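Local coordinates for transcriptional protein SWT1 (Saccharomyces cerevisiae, PDB 4PQZ) that takes part in transcription, probably as an activator, and has RNA endonuclease activity, the chain here being its C-terminal, HEPN-like domain, at residues A[51-56]-A[141-146]; A[69-74]-A[83-88]; A[112-117]-A[122-127]; A[131-136]-A[153-158]. One frame throughout, in Å; residues are numbered along the deposited sequence.

Contact 1: residues A[51-56]-A[141-146]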
# COMPACT_ATOMS: atom_id res chain seq x y z
N PHE A 51 -1.09 -1.62 5.29
CA PHE A 51 -0.84 -1.72 6.73
C PHE A 51 -0.41 -3.13 7.09
O PHE A 51 0.59 -3.31 7.78
CB PHE A 51 -2.07 -1.30 7.54
CG PHE A 51 -2.45 0.15 7.37
CD1 PHE A 51 -1.57 1.04 6.77
CD2 PHE A 51 -3.68 0.62 7.81
CE1 PHE A 51 -1.91 2.37 6.61
CE2 PHE A 51 -4.02 1.95 7.65
CZ PHE A 51 -3.13 2.83 7.05
N PHE A 52 -1.15 -4.12 6.60
CA PHE A 52 -0.79 -5.53 6.77
C PHE A 52 0.64 -5.79 6.34
O PHE A 52 1.41 -6.42 7.08
CB PHE A 52 -1.74 -6.46 5.98
CG PHE A 52 -1.24 -7.90 5.88
CD1 PHE A 52 -1.40 -8.78 6.95
CD2 PHE A 52 -0.61 -8.35 4.73
CE1 PHE A 52 -0.94 -10.10 6.87
CE2 PHE A 52 -0.15 -9.67 4.64
CZ PHE A 52 -0.31 -10.54 5.72
N ALA A 53 0.99 -5.30 5.15
CA ALA A 53 2.30 -5.55 4.55
C ALA A 53 3.44 -4.91 5.35
O ALA A 53 4.50 -5.52 5.55
CB ALA A 53 2.34 -5.07 3.11
N ILE A 54 3.21 -3.69 5.82
CA ILE A 54 4.20 -3.01 6.63
C ILE A 54 4.34 -3.65 8.01
O ILE A 54 5.46 -3.92 8.46
CB ILE A 54 3.92 -1.51 6.72
CG1 ILE A 54 4.20 -0.87 5.35
CG2 ILE A 54 4.75 -0.87 7.80
CD1 ILE A 54 4.06 0.60 5.35
N ASP A 55 3.21 -3.93 8.66
CA ASP A 55 3.16 -4.66 9.94
C ASP A 55 3.94 -5.96 9.90
O ASP A 55 4.77 -6.24 10.76
CB ASP A 55 1.70 -4.95 10.35
CG ASP A 55 1.58 -5.58 11.75
OD1 ASP A 55 1.54 -4.85 12.76
OD2 ASP A 55 1.50 -6.82 11.85
N HIS A 56 3.67 -6.76 8.87
CA HIS A 56 4.20 -8.12 8.76
C HIS A 56 5.72 -8.12 8.55
O HIS A 56 6.45 -8.94 9.10
CB HIS A 56 3.49 -8.87 7.62
CG HIS A 56 3.53 -10.36 7.77
ND1 HIS A 56 4.43 -11.17 7.11
CD2 HIS A 56 2.77 -11.19 8.53
CE1 HIS A 56 4.23 -12.42 7.44
NE2 HIS A 56 3.22 -12.47 8.31
N SER A 141 6.78 -9.17 -1.84
CA SER A 141 7.73 -9.97 -2.61
C SER A 141 8.46 -11.08 -1.82
O SER A 141 9.05 -11.99 -2.41
CB SER A 141 8.75 -9.07 -3.33
OG SER A 141 9.68 -8.51 -2.41
N LYS A 142 8.41 -11.02 -0.50
CA LYS A 142 9.02 -12.06 0.31
C LYS A 142 7.99 -12.75 1.19
O LYS A 142 8.35 -13.52 2.07
CB LYS A 142 10.16 -11.51 1.17
CG LYS A 142 11.29 -10.88 0.34
CD LYS A 142 12.48 -10.59 1.23
CE LYS A 142 13.77 -11.12 0.64
NZ LYS A 142 14.84 -11.18 1.69
N PHE A 143 6.72 -12.48 0.93
CA PHE A 143 5.65 -13.15 1.66
C PHE A 143 5.46 -14.58 1.13
O PHE A 143 6.14 -15.01 0.19
CB PHE A 143 4.34 -12.35 1.59
CG PHE A 143 4.35 -11.06 2.38
CD1 PHE A 143 5.49 -10.66 3.08
CD2 PHE A 143 3.22 -10.26 2.42
CE1 PHE A 143 5.50 -9.45 3.81
CE2 PHE A 143 3.22 -9.05 3.16
CZ PHE A 143 4.36 -8.65 3.85
N THR A 144 4.55 -15.31 1.74
CA THR A 144 4.30 -16.68 1.28
C THR A 144 3.51 -16.70 -0.04
O THR A 144 2.87 -15.70 -0.41
CB THR A 144 3.57 -17.50 2.34
OG1 THR A 144 2.18 -17.15 2.34
CG2 THR A 144 4.19 -17.23 3.72
N ASN A 145 3.58 -17.82 -0.76
CA ASN A 145 2.87 -17.96 -2.03
C ASN A 145 1.37 -17.71 -1.83
O ASN A 145 0.70 -17.09 -2.67
CB ASN A 145 3.12 -19.36 -2.62
CG ASN A 145 2.55 -19.52 -4.03
OD1 ASN A 145 1.42 -20.00 -4.20
ND2 ASN A 145 3.32 -19.11 -5.04
N GLU A 146 0.87 -18.16 -0.69
CA GLU A 146 -0.52 -17.97 -0.28
C GLU A 146 -0.93 -16.50 -0.17
O GLU A 146 -1.98 -16.09 -0.68
CB GLU A 146 -0.72 -18.60 1.08
CG GLU A 146 -2.15 -18.83 1.42
CD GLU A 146 -2.32 -20.08 2.24
OE1 GLU A 146 -2.11 -20.00 3.47
OE2 GLU A 146 -2.62 -21.14 1.65

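Contact 2: residues A[69-74]-A[83-88]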
# COMPACT_ATOMS: atom_id res chain seq x y z
N ILE A 69 12.23 -0.04 18.23
CA ILE A 69 12.49 0.70 16.98
C ILE A 69 11.30 1.54 16.54
O ILE A 69 11.14 1.83 15.35
CB ILE A 69 13.01 -0.20 15.82
CG1 ILE A 69 12.24 -1.52 15.76
CG2 ILE A 69 14.49 -0.49 15.99
CD1 ILE A 69 10.98 -1.45 14.90
N ASP A 70 10.48 1.94 17.51
CA ASP A 70 9.38 2.91 17.30
C ASP A 70 8.32 2.50 16.26
O ASP A 70 7.72 3.35 15.60
CB ASP A 70 9.93 4.31 16.97
CG ASP A 70 10.88 4.82 18.04
OD1 ASP A 70 10.46 4.90 19.22
OD2 ASP A 70 12.04 5.13 17.69
N TYR A 71 8.08 1.21 16.12
CA TYR A 71 6.90 0.79 15.38
C TYR A 71 5.79 0.36 16.33
O TYR A 71 5.86 -0.72 16.92
CB TYR A 71 7.21 -0.33 14.37
CG TYR A 71 5.95 -0.98 13.85
CD1 TYR A 71 5.00 -0.23 13.16
CD2 TYR A 71 5.70 -2.32 14.07
CE1 TYR A 71 3.84 -0.80 12.70
CE2 TYR A 71 4.53 -2.91 13.61
CZ TYR A 71 3.61 -2.14 12.92
OH TYR A 71 2.45 -2.72 12.47
N ASN A 72 4.79 1.22 16.49
CA ASN A 72 3.54 0.80 17.14
C ASN A 72 2.41 0.67 16.12
O ASN A 72 2.08 1.64 15.44
CB ASN A 72 3.14 1.77 18.26
CG ASN A 72 2.25 1.11 19.32
OD1 ASN A 72 1.06 0.88 19.09
ND2 ASN A 72 2.83 0.82 20.48
N PRO A 73 1.84 -0.54 16.01
CA PRO A 73 0.76 -0.89 15.07
C PRO A 73 -0.40 0.12 15.10
O PRO A 73 -1.01 0.41 14.07
CB PRO A 73 0.30 -2.25 15.57
CG PRO A 73 1.55 -2.86 16.14
CD PRO A 73 2.30 -1.71 16.77
N ASP A 74 -0.69 0.63 16.29
CA ASP A 74 -1.50 1.82 16.49
C ASP A 74 -0.43 2.85 16.78
O ASP A 74 -0.00 2.96 17.92
CB ASP A 74 -2.41 1.64 17.72
CG ASP A 74 -3.05 0.26 17.81
OD1 ASP A 74 -4.20 0.11 17.35
OD2 ASP A 74 -2.44 -0.67 18.37
N SER A 83 3.84 5.36 4.57
CA SER A 83 4.91 5.95 3.76
C SER A 83 6.11 6.35 4.60
O SER A 83 7.26 6.02 4.28
CB SER A 83 4.38 7.17 3.02
OG SER A 83 5.42 7.77 2.27
N ASN A 84 5.84 7.05 5.70
CA ASN A 84 6.88 7.42 6.66
C ASN A 84 7.64 6.18 7.19
O ASN A 84 8.88 6.18 7.26
CB ASN A 84 6.29 8.26 7.81
CG ASN A 84 7.30 8.52 8.93
OD1 ASN A 84 8.44 8.92 8.67
ND2 ASN A 84 6.89 8.27 10.18
N TYR A 85 6.92 5.12 7.53
CA TYR A 85 7.57 3.84 7.87
C TYR A 85 8.46 3.24 6.77
O TYR A 85 9.55 2.73 7.06
CB TYR A 85 6.55 2.81 8.35
CG TYR A 85 6.21 2.99 9.81
CD1 TYR A 85 7.21 3.18 10.77
CD2 TYR A 85 4.89 3.02 10.23
CE1 TYR A 85 6.89 3.37 12.09
CE2 TYR A 85 4.56 3.20 11.54
CZ TYR A 85 5.56 3.37 12.47
OH TYR A 85 5.21 3.55 13.78
N ILE A 86 8.00 3.30 5.51
CA ILE A 86 8.82 2.81 4.40
C ILE A 86 10.06 3.66 4.26
O ILE A 86 11.17 3.13 4.08
CB ILE A 86 8.05 2.80 3.06
CG1 ILE A 86 6.91 1.78 3.10
CG2 ILE A 86 8.98 2.50 1.90
CD1 ILE A 86 6.00 1.84 1.89
N TYR A 87 9.88 4.98 4.35
CA TYR A 87 10.98 5.96 4.45
C TYR A 87 11.99 5.71 5.60
O TYR A 87 13.20 5.64 5.38
CB TYR A 87 10.42 7.38 4.60
CG TYR A 87 11.45 8.45 4.40
CD1 TYR A 87 11.78 8.91 3.12
CD2 TYR A 87 12.14 9.00 5.50
CE1 TYR A 87 12.74 9.90 2.93
CE2 TYR A 87 13.11 9.99 5.32
CZ TYR A 87 13.40 10.44 4.04
OH TYR A 87 14.36 11.42 3.86
N LEU A 88 11.49 5.58 6.82
CA LEU A 88 12.38 5.44 8.00
C LEU A 88 13.16 4.14 8.00
O LEU A 88 14.29 4.09 8.48
CB LEU A 88 11.59 5.51 9.31
CG LEU A 88 11.10 6.88 9.73
CD1 LEU A 88 10.31 6.73 11.03
CD2 LEU A 88 12.28 7.84 9.91

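Contact 3: residues A[112-117]-A[122-127]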
# COMPACT_ATOMS: atom_id res chain seq x y z
N PRO A 112 2.58 12.44 -3.18
CA PRO A 112 1.55 13.35 -3.71
C PRO A 112 0.20 13.01 -3.08
O PRO A 112 -0.06 11.84 -2.82
CB PRO A 112 1.54 13.02 -5.21
CG PRO A 112 2.94 12.53 -5.49
CD PRO A 112 3.29 11.72 -4.25
N THR A 113 -0.63 14.01 -2.86
CA THR A 113 -1.94 13.82 -2.23
C THR A 113 -2.85 12.81 -2.96
O THR A 113 -3.68 12.15 -2.33
CB THR A 113 -2.68 15.16 -2.02
OG1 THR A 113 -2.80 15.85 -3.27
CG2 THR A 113 -1.92 16.05 -1.03
N VAL A 114 -2.69 12.68 -4.28
CA VAL A 114 -3.50 11.72 -5.05
C VAL A 114 -3.28 10.28 -4.56
O VAL A 114 -4.17 9.43 -4.63
CB VAL A 114 -3.23 11.81 -6.58
CG1 VAL A 114 -1.81 11.39 -6.92
CG2 VAL A 114 -4.25 10.95 -7.34
N LEU A 115 -2.08 10.03 -4.05
CA LEU A 115 -1.68 8.73 -3.56
C LEU A 115 -1.97 8.55 -2.06
O LEU A 115 -1.95 7.43 -1.55
CB LEU A 115 -0.19 8.50 -3.85
CG LEU A 115 0.17 8.54 -5.34
CD1 LEU A 115 1.68 8.37 -5.58
CD2 LEU A 115 -0.64 7.50 -6.12
N LYS A 116 -2.27 9.65 -1.37
CA LYS A 116 -2.43 9.64 0.10
C LYS A 116 -3.87 9.71 0.60
O LYS A 116 -4.11 9.62 1.80
CB LYS A 116 -1.66 10.80 0.74
CG LYS A 116 -0.16 10.68 0.64
CD LYS A 116 0.56 11.66 1.57
CE LYS A 116 0.25 13.11 1.24
NZ LYS A 116 1.45 13.98 1.43
N SER A 117 -4.82 9.89 -0.32
CA SER A 117 -6.20 10.15 0.09
C SER A 117 -7.23 9.50 -0.83
O SER A 117 -6.88 8.92 -1.87
CB SER A 117 -6.46 11.66 0.22
OG SER A 117 -5.98 12.39 -0.91
N LEU A 122 -12.42 9.61 -11.44
CA LEU A 122 -12.04 8.31 -12.01
C LEU A 122 -10.56 8.25 -12.36
O LEU A 122 -9.90 7.23 -12.14
CB LEU A 122 -12.88 7.96 -13.25
CG LEU A 122 -12.61 6.55 -13.82
CD1 LEU A 122 -12.99 5.47 -12.81
CD2 LEU A 122 -13.30 6.30 -15.18
N ASN A 123 -10.04 9.34 -12.91
CA ASN A 123 -8.62 9.45 -13.20
C ASN A 123 -7.77 9.22 -11.93
O ASN A 123 -6.82 8.42 -11.93
CB ASN A 123 -8.31 10.81 -13.83
CG ASN A 123 -6.82 11.06 -13.98
OD1 ASN A 123 -6.06 10.17 -14.39
ND2 ASN A 123 -6.38 12.29 -13.63
N ASP A 124 -8.14 9.90 -10.84
CA ASP A 124 -7.43 9.81 -9.56
C ASP A 124 -7.53 8.41 -8.97
O ASP A 124 -6.58 7.92 -8.37
CB ASP A 124 -7.99 10.84 -8.57
CG ASP A 124 -7.51 12.26 -8.85
OD1 ASP A 124 -6.89 12.49 -9.91
OD2 ASP A 124 -7.75 13.15 -8.00
N LEU A 125 -8.68 7.77 -9.17
CA LEU A 125 -8.91 6.40 -8.69
C LEU A 125 -8.05 5.39 -9.43
O LEU A 125 -7.53 4.45 -8.83
CB LEU A 125 -10.40 6.04 -8.79
CG LEU A 125 -10.81 4.66 -8.26
CD1 LEU A 125 -10.29 4.42 -6.83
CD2 LEU A 125 -12.32 4.46 -8.32
N ARG A 126 -7.89 5.58 -10.74
CA ARG A 126 -7.01 4.71 -11.52
C ARG A 126 -5.56 4.96 -11.16
O ARG A 126 -4.78 4.02 -11.01
CB ARG A 126 -7.23 4.92 -13.03
CG ARG A 126 -8.65 4.62 -13.46
CD ARG A 126 -8.77 4.52 -14.96
NE ARG A 126 -9.81 3.57 -15.34
CZ ARG A 126 -9.61 2.26 -15.48
NH1 ARG A 126 -8.40 1.73 -15.29
NH2 ARG A 126 -10.61 1.46 -15.83
N THR A 127 -5.21 6.23 -11.01
CA THR A 127 -3.86 6.62 -10.61
C THR A 127 -3.51 6.04 -9.24
O THR A 127 -2.41 5.52 -9.04
CB THR A 127 -3.69 8.16 -10.60
OG1 THR A 127 -3.77 8.65 -11.95
CG2 THR A 127 -2.34 8.57 -10.01

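Contact 4: residues A[131-136]-A[153-158]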
# COMPACT_ATOMS: atom_id res chain seq x y z
N PHE A 131 -0.85 2.76 -8.78
CA PHE A 131 0.42 2.98 -8.09
C PHE A 131 0.58 1.92 -7.01
O PHE A 131 1.62 1.25 -6.90
CB PHE A 131 0.47 4.38 -7.47
CG PHE A 131 1.65 4.60 -6.56
CD1 PHE A 131 2.89 4.94 -7.07
CD2 PHE A 131 1.51 4.48 -5.18
CE1 PHE A 131 3.97 5.15 -6.24
CE2 PHE A 131 2.58 4.69 -4.33
CZ PHE A 131 3.81 5.01 -4.86
N TRP A 132 -0.49 1.74 -6.24
CA TRP A 132 -0.47 0.86 -5.07
C TRP A 132 -0.47 -0.63 -5.41
O TRP A 132 0.02 -1.43 -4.63
CB TRP A 132 -1.62 1.22 -4.12
CG TRP A 132 -1.30 2.47 -3.37
CD1 TRP A 132 -1.92 3.68 -3.48
CD2 TRP A 132 -0.24 2.64 -2.43
NE1 TRP A 132 -1.32 4.60 -2.64
CE2 TRP A 132 -0.29 3.98 -1.99
CE3 TRP A 132 0.74 1.78 -1.92
CZ2 TRP A 132 0.61 4.47 -1.04
CZ3 TRP A 132 1.63 2.28 -0.98
CH2 TRP A 132 1.56 3.62 -0.56
N GLU A 133 -1.03 -0.97 -6.57
CA GLU A 133 -0.98 -2.32 -7.11
C GLU A 133 0.48 -2.73 -7.35
O GLU A 133 0.92 -3.77 -6.86
CB GLU A 133 -1.79 -2.41 -8.42
CG GLU A 133 -1.40 -3.58 -9.32
CD GLU A 133 -2.30 -3.72 -10.54
OE1 GLU A 133 -3.37 -3.08 -10.59
OE2 GLU A 133 -1.93 -4.48 -11.46
N THR A 134 1.20 -1.88 -8.09
CA THR A 134 2.62 -2.08 -8.37
C THR A 134 3.41 -2.17 -7.04
O THR A 134 4.18 -3.11 -6.86
CB THR A 134 3.17 -0.90 -9.23
OG1 THR A 134 2.43 -0.80 -10.45
CG2 THR A 134 4.66 -1.07 -9.57
N VAL A 135 3.19 -1.21 -6.14
CA VAL A 135 3.89 -1.13 -4.84
C VAL A 135 3.60 -2.32 -3.91
O VAL A 135 4.53 -2.89 -3.32
CB VAL A 135 3.56 0.20 -4.11
CG1 VAL A 135 3.98 0.16 -2.65
CG2 VAL A 135 4.21 1.37 -4.83
N LEU A 136 2.33 -2.70 -3.78
CA LEU A 136 1.97 -3.87 -2.98
C LEU A 136 2.68 -5.15 -3.44
O LEU A 136 3.02 -6.00 -2.62
CB LEU A 136 0.47 -4.07 -2.93
CG LEU A 136 -0.24 -3.04 -2.05
CD1 LEU A 136 -1.77 -3.10 -2.21
CD2 LEU A 136 0.19 -3.17 -0.59
N LYS A 153 -5.89 -11.85 -6.02
CA LYS A 153 -7.33 -11.92 -5.92
C LYS A 153 -7.94 -10.57 -5.54
O LYS A 153 -8.98 -10.17 -6.07
CB LYS A 153 -7.74 -12.99 -4.90
CG LYS A 153 -9.21 -12.99 -4.55
CD LYS A 153 -9.49 -13.85 -3.33
CE LYS A 153 -10.79 -13.42 -2.63
NZ LYS A 153 -11.97 -13.39 -3.55
N GLN A 154 -7.29 -9.85 -4.64
CA GLN A 154 -7.80 -8.57 -4.17
C GLN A 154 -7.63 -7.47 -5.23
O GLN A 154 -8.51 -6.62 -5.41
CB GLN A 154 -7.11 -8.19 -2.87
CG GLN A 154 -8.05 -7.64 -1.81
CD GLN A 154 -7.33 -7.40 -0.50
OE1 GLN A 154 -6.30 -8.01 -0.22
NE2 GLN A 154 -7.86 -6.48 0.31
N ILE A 155 -6.50 -7.52 -5.93
CA ILE A 155 -6.18 -6.63 -7.05
C ILE A 155 -7.17 -6.79 -8.21
O ILE A 155 -7.59 -5.81 -8.82
CB ILE A 155 -4.71 -6.88 -7.56
CG1 ILE A 155 -3.68 -6.36 -6.55
CG2 ILE A 155 -4.49 -6.29 -8.94
CD1 ILE A 155 -2.20 -6.58 -6.96
N HIS A 156 -7.55 -8.03 -8.50
CA HIS A 156 -8.51 -8.33 -9.56
C HIS A 156 -9.86 -7.69 -9.25
O HIS A 156 -10.44 -7.00 -10.08
CB HIS A 156 -8.67 -9.84 -9.77
CG HIS A 156 -9.72 -10.21 -10.78
ND1 HIS A 156 -9.46 -10.36 -12.12
CD2 HIS A 156 -11.05 -10.47 -10.63
CE1 HIS A 156 -10.57 -10.68 -12.76
NE2 HIS A 156 -11.55 -10.75 -11.88
N GLU A 157 -10.34 -7.90 -8.02
CA GLU A 157 -11.57 -7.25 -7.57
C GLU A 157 -11.52 -5.72 -7.65
O GLU A 157 -12.52 -5.07 -7.98
CB GLU A 157 -11.92 -7.68 -6.14
CG GLU A 157 -12.01 -9.17 -5.94
CD GLU A 157 -12.50 -9.52 -4.55
OE1 GLU A 157 -13.39 -8.81 -4.05
OE2 GLU A 157 -11.99 -10.50 -3.96
N TRP A 158 -10.36 -5.13 -7.36
CA TRP A 158 -10.21 -3.68 -7.45
C TRP A 158 -10.36 -3.20 -8.88
O TRP A 158 -11.12 -2.27 -9.15
CB TRP A 158 -8.86 -3.22 -6.92
CG TRP A 158 -8.68 -3.43 -5.45
CD1 TRP A 158 -9.66 -3.60 -4.51
CD2 TRP A 158 -7.43 -3.50 -4.75
NE1 TRP A 158 -9.09 -3.78 -3.26
CE2 TRP A 158 -7.73 -3.72 -3.38
CE3 TRP A 158 -6.09 -3.41 -5.14
CZ2 TRP A 158 -6.73 -3.83 -2.42
CZ3 TRP A 158 -5.10 -3.52 -4.18
CH2 TRP A 158 -5.43 -3.73 -2.83

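Contact 1: residues A[51-56]-A[141-146]
Phe143 reaches from the turn before helix 145-163 to helix 35-62, where its ring meets Phe52, Ala53 and His56. With CG anti to its own carbonyl carbon (chi1 -71°), the benzyl group extends toward the helix, and most of the area buried here belongs to it. His56 comes over one face of that ring: ND1 lies 3.9 Å from Phe143 CE1, offset toward the rim. The planes are inclined at 69° with centroids 5.0 Å apart, so the pair is edge-to-face, the imidazole giving the edge. Phe52 meets the ring obliquely, CE2 to CE2 at 3.7 Å between Phe52 and Phe143. In both Phe52 and His56 the CG stands opposite the main-chain N, which sends the two rings from successive turns to the same partner. Ala53 lies between them in sequence and meets the edge of the Phe143 ring, its O 3.6 Å from CZ of Phe143. The three rings form an aromatic cluster without a hydrogen bond between the segments. Thr144 N-caps helix 145-163 through Glu147 N, while Glu147 also touches Phe52 and His56. Behind residues 51-56, Ile54 packs on Ala82 and Ile86 of helix 79-88, placing helix 35-62 between that helix and the 141-146 turn.

Contact 2: residues A[69-74]-A[83-88]
Tyr71 and Tyr85 form a T-shaped (edge-to-face) pair that fastens an irregular loop to helix 79-88 in this all-helical, HEPN-like domain. The evidence is geometric: the ring planes stand at 84° to each other, their centroids are 5.4 Å apart, and the two side chains cross at about a right angle. Tyr71 supplies the edge. Its CD1 lies above one face of the Tyr85 ring, displaced toward the rim, and comes within 3.7 Å of Tyr85 CZ. A first torsion of 166° turns the Tyr71 ring away from its own backbone N and brings CD1 to that face. One face of the Tyr71 ring is met by Pro73 N, from within its own loop.

Tyr85 points from the helix toward the loop and brings its hydroxyl to the main chain beside Tyr71. The phenol thus joins two interactions, presenting a face to an aromatic edge and its OH to a peptide oxygen. The other phenol is placed differently: Tyr71 OH faces Asp55 OD1 of helix 35-62 in a probable hydrogen bond whose modelled separation is too short to be relied on. Tyr85 also touches Leu76, in the loop before its helix. Across the loop-helix contact the single hydrogen bond runs from Tyr85 OH to Asp70 O at 3.1 Å, in the carbonyl plane and on a lone pair, with a C=O...donor angle of 139°.

Contact 3: residues A[112-117]-A[122-127]
Thr113 O is gripped by two donors, Ser117 OG at 2.7 Å and Lys116 N at 3.0 Å, which reach it from opposite faces of its carbonyl plane. The serine hydroxyl is tilted 34° from that plane. The backbone bond closes the weakly bonded turn 113-116 and the serine hydroxyl ties the next residue to it; the turn presents Val114 and Leu115 to helix 122-139. Val114 makes the closest approach: CG2 stands 3.8 Å from Asp124 CG, the methyl lying over the face of the carboxylate. That branch is opposite the main-chain N, with CG1 taking the place between N and carbonyl carbon (chi1 66°). The same CG2 methyl touches Thr127 CG2 at 4.1 Å, one turn further along the helix, so it bridges two successive turns. Leu115 contributes its CD2, 3.9 Å from Thr127 O. No hydrogen bond spans the two segments; the contact rests on these methyl groups. Nearby, Asn121 OD1 accepts from Asp124 N at the start of the helix, and Leu115 O accepts from Trp132 NE1 further along it. The whole is a short helical turn packed on the N-terminal part of the next helix, within the HEPN-like fold.

Contact 4: residues A[131-136]-A[153-158]
Apolar contact joins Leu136 to Trp158, on two successive helices of the domain. Leu136 CD1 meets the indole at its edge, in the ring plane, 3.8 Å from Trp158 CH2 and 3.9 Å from CZ3 of the same tryptophan. The two side chains cross at about a right angle, so the methyl abuts the benzo rim. The ring's orientation follows from Trp158 CG standing opposite the carbonyl carbon (chi1 -66°), which leaves one face over the previous turn, with Gln154 O 3.1 Å above the Trp158 plane.

A second contact is between a methyl group and an acidic chain. Ile155 CG2 sits over the face of the Glu133 carboxylate, 3.7 Å from Glu133 CD, and Ile155 CD1 lies 3.9 Å from Glu133 CG. Glu133 is extended beyond CG (chi2 175°), and its stem passes across the isoleucine at nearly a right angle.

The polar groups bond outside the pair of segments or within one of them. Glu133 OE2 forms a salt bridge with Lys159, and Trp158 NE1 donates to Gln45 OE1; on the 153-158 segment itself, Lys153 NZ and Glu157 OE2 are bridged at 2.9 Å. No hydrogen bond crosses between the segments.

Helix 35-62 packs against both partners, through Thr49, which touches Leu136 and Gln154, and through Val46 and Ile50, which touch Trp132. It thus lies against both helices of this contact, 122-139 and 145-163.

In the fold
From the N terminus, helix 35-62 opens contact 1, whose other half, 141-146, follows much later and closes a loop of 84 intervening residues. Nested inside it, contact 2 ties helix 79-88 back to loop 69-74, and contact 3 then ties the start of helix 122-139 back to 112-117; these two are in series. Contact 4 begins within the loop of contact 1 but ends beyond it, at 153-158, so the two cross, and both use helix 145-163. Contacts 1 and 2 touch through Ile54 on Tyr85 and Ile86, contacts 3 and 4 through Leu115 and Trp132. Together they join the first helix, the middle segments and the final two helices.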